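Local coordinates for endo-beta-1,4-glucanase (Bacillus licheniformis, PDB 2JEN), which hydrolyses internal beta-1,4-glucosidic linkages in the backbone of xyloglucan, and is also classed as a cellulase, at residues A[133-138]-A[155-160]. The protein carries 1 engineered substitution. Numbering follows the deposited sequence.
Engineered in segment 155-160: Ala155 (natural residue Glu). With GLC (alpha-D-glucopyranose), chain B; GLC (alpha-D-glucopyranose), chain C.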
loop_
_atom_site.group_PDB
_atom_site.type_symbol
_atom_site.label_atom_id
_atom_site.label_comp_id
_atom_site.label_asym_id
_atom_site.label_seq_id
_atom_site.Cartn_x
_atom_site.Cartn_y
_atom_site.Cartn_z
ATOM N N ASN A 133 15.822 -18.444 -9.451
ATOM C CA ASN A 133 16.631 -19.521 -8.864
ATOM C C ASN A 133 16.711 -19.357 -7.353
ATOM O O ASN A 133 16.152 -18.393 -6.788
ATOM C CB ASN A 133 18.024 -19.546 -9.522
ATOM C CG ASN A 133 18.841 -18.324 -9.288
ATOM O OD1 ASN A 133 18.763 -17.722 -8.210
ATOM N ND2 ASN A 133 19.679 -17.961 -10.269
ATOM N N ALA A 134 17.326 -20.337 -6.690
ATOM C CA ALA A 134 17.779 -20.192 -5.326
ATOM C C ALA A 134 19.248 -20.570 -5.362
ATOM O O ALA A 134 19.585 -21.691 -5.804
ATOM C CB ALA A 134 17.009 -21.071 -4.360
ATOM N N ALA A 135 20.125 -19.664 -4.981
ATOM C CA ALA A 135 21.543 -19.822 -5.232
ATOM C C ALA A 135 22.413 -19.170 -4.176
ATOM O O ALA A 135 22.132 -18.033 -3.748
ATOM C CB ALA A 135 21.925 -19.252 -6.606
ATOM N N TYR A 136 23.497 -19.857 -3.803
ATOM C CA TYR A 136 24.593 -19.225 -3.129
ATOM C C TYR A 136 25.353 -18.351 -4.101
ATOM O O TYR A 136 25.501 -18.716 -5.277
ATOM C CB TYR A 136 25.576 -20.226 -2.557
ATOM C CG TYR A 136 25.099 -20.912 -1.305
ATOM C CD1 TYR A 136 25.272 -20.328 -0.059
ATOM C CD2 TYR A 136 24.432 -22.150 -1.352
ATOM C CE1 TYR A 136 24.815 -20.938 1.080
ATOM C CE2 TYR A 136 23.962 -22.762 -0.206
ATOM C CZ TYR A 136 24.170 -22.163 1.031
ATOM O OH TYR A 136 23.724 -22.784 2.194
ATOM N N ASP A 137 25.864 -17.242 -3.600
ATOM C CA ASP A 137 26.769 -16.342 -4.340
ATOM C C ASP A 137 27.950 -16.066 -3.447
ATOM O O ASP A 137 27.790 -15.548 -2.325
ATOM C CB ASP A 137 26.059 -15.039 -4.723
ATOM C CG ASP A 137 26.651 -14.324 -5.911
ATOM O OD1 ASP A 137 27.270 -14.936 -6.803
ATOM O OD2 ASP A 137 26.439 -13.123 -6.023
ATOM N N ILE A 138 29.125 -16.533 -3.873
ATOM C CA ILE A 138 30.346 -16.436 -3.101
ATOM C C ILE A 138 31.290 -15.501 -3.837
ATOM O O ILE A 138 31.569 -15.699 -5.017
ATOM C CB ILE A 138 30.978 -17.830 -2.942
ATOM C CG1 ILE A 138 30.031 -18.816 -2.238
ATOM C CG2 ILE A 138 32.332 -17.755 -2.222
ATOM C CD1 ILE A 138 29.621 -19.998 -3.027
ATOM N N ALA A 155 33.291 -14.756 -8.833
ATOM C CA ALA A 155 32.057 -15.173 -8.214
ATOM C C ALA A 155 31.879 -16.662 -8.413
ATOM O O ALA A 155 32.088 -17.164 -9.531
ATOM C CB ALA A 155 30.863 -14.444 -8.801
ATOM N N ILE A 156 31.436 -17.359 -7.359
ATOM C CA ILE A 156 31.012 -18.737 -7.452
ATOM C C ILE A 156 29.536 -18.796 -7.075
ATOM O O ILE A 156 29.162 -18.253 -6.042
ATOM C CB ILE A 156 31.834 -19.629 -6.531
ATOM C CG1 ILE A 156 33.307 -19.558 -6.890
ATOM C CG2 ILE A 156 31.289 -21.054 -6.534
ATOM C CD1 ILE A 156 34.199 -20.250 -5.794
ATOM N N MET A 157 28.720 -19.398 -7.914
ATOM C CA MET A 157 27.316 -19.577 -7.634
ATOM C C MET A 157 26.999 -21.057 -7.484
ATOM O O MET A 157 27.511 -21.903 -8.235
ATOM C CB MET A 157 26.467 -19.023 -8.760
ATOM C CG MET A 157 26.755 -17.609 -9.097
ATOM S SD MET A 157 25.432 -16.890 -10.065
ATOM C CE MET A 157 24.219 -16.514 -8.782
ATOM N N ILE A 158 26.146 -21.391 -6.540
ATOM C CA ILE A 158 25.716 -22.761 -6.295
ATOM C C ILE A 158 24.213 -22.746 -6.256
ATOM O O ILE A 158 23.619 -22.307 -5.253
ATOM C CB ILE A 158 26.351 -23.369 -5.032
ATOM C CG1 ILE A 158 27.876 -23.227 -5.025
ATOM C CG2 ILE A 158 25.893 -24.835 -4.884
ATOM C CD1 ILE A 158 28.561 -23.681 -3.783
ATOM N N TRP A 159 23.588 -23.198 -7.323
ATOM C CA TRP A 159 22.146 -23.134 -7.480
ATOM C C TRP A 159 21.484 -24.409 -6.954
ATOM O O TRP A 159 21.715 -25.511 -7.471
ATOM C CB TRP A 159 21.698 -22.945 -8.933
ATOM C CG TRP A 159 22.195 -21.735 -9.663
ATOM C CD1 TRP A 159 23.351 -21.027 -9.471
ATOM C CD2 TRP A 159 21.553 -21.159 -10.797
ATOM N NE1 TRP A 159 23.437 -20.010 -10.402
ATOM C CE2 TRP A 159 22.347 -20.085 -11.231
ATOM C CE3 TRP A 159 20.388 -21.449 -11.481
ATOM C CZ2 TRP A 159 22.005 -19.296 -12.329
ATOM C CZ3 TRP A 159 20.041 -20.646 -12.579
ATOM C CH2 TRP A 159 20.872 -19.597 -12.986
ATOM N N LEU A 160 20.663 -24.254 -5.924
ATOM C CA LEU A 160 19.857 -25.332 -5.377
ATOM C C LEU A 160 18.511 -25.431 -6.053
ATOM O O LEU A 160 17.850 -26.463 -5.959
ATOM C CB LEU A 160 19.693 -25.149 -3.883
ATOM C CG LEU A 160 20.956 -25.123 -3.044
ATOM C CD1 LEU A 160 20.637 -25.027 -1.545
ATOM C CD2 LEU A 160 21.919 -26.295 -3.334
HETATM C C1 GLC B . 26.067 -13.429 -10.346
HETATM C C2 GLC B . 26.624 -12.117 -10.891
HETATM C C3 GLC B . 26.767 -11.146 -9.749
HETATM C C4 GLC B . 25.386 -10.890 -9.154
HETATM C C5 GLC B . 24.886 -12.261 -8.680
HETATM C C6 GLC B . 23.579 -12.217 -7.879
HETATM O O1 GLC B . 25.957 -14.426 -11.324
HETATM O O2 GLC B . 27.907 -12.192 -11.470
HETATM O O3 GLC B . 27.457 -10.023 -10.300
HETATM O O4 GLC B . 25.476 -10.040 -8.032
HETATM O O5 GLC B . 24.786 -13.126 -9.802
HETATM O O6 GLC B . 22.549 -11.565 -8.590
HETATM C C1 GLC C . 22.506 -14.674 -15.928
HETATM C C2 GLC C . 22.676 -15.623 -14.765
HETATM C C3 GLC C . 22.814 -14.883 -13.457
HETATM C C4 GLC C . 23.831 -13.743 -13.538
HETATM C C5 GLC C . 23.564 -12.921 -14.810
HETATM C C6 GLC C . 24.641 -11.855 -14.994
HETATM O O2 GLC C . 21.539 -16.455 -14.684
HETATM O O3 GLC C . 23.227 -15.794 -12.471
HETATM O O4 GLC C . 23.768 -12.952 -12.351
HETATM O O5 GLC C . 23.606 -13.767 -15.936
HETATM O O6 GLC C . 24.197 -10.911 -15.970
#
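Ile158 O receives the backbone N of Tyr136 at 2.8 Å and a CA-H...O contact from Ala135 CA at 3.2 Å. Ile158 N returns a bond to Tyr136 O, and Ile138 and Ile156 form the next such reciprocal pair. At the other end, Leu160 N reaches Ala134 O. These antiparallel strands belong to the curved, substrate-bearing sheet of the family 12 beta-jelly roll, and their side chains alternate between two unlike faces. On the face packed against helix 215-225, CD1 of Ile138 meets CD1 of Ile158 at 3.9 Å and CG2 of Ile156. The other face lines the glycan-binding cleft. Here Asn133, its CG between the backbone N and carbonyl carbon (chi1 64°), lays ND2 over one face of the Trp159 ring, 3.4 Å from CZ2, with CB above the six-membered ring; the amide is tilted 61° to the indole, and ND2 is hydrogen-bonded to Glu243 OE1. Ala135 CB packs off-centre by the five-membered ring. Met157, bent at chi3 (80°), turns CE toward O5 of the chain B glucose, 3.6 Å away. Asp137 OD2 lies 3.2 Å from C5 of that glucose, whereas its buried OD1 has no hydrogen-bond partner and abuts Met157 CG. Ala155, an engineered replacement of Glu, places its methyl near that OD1.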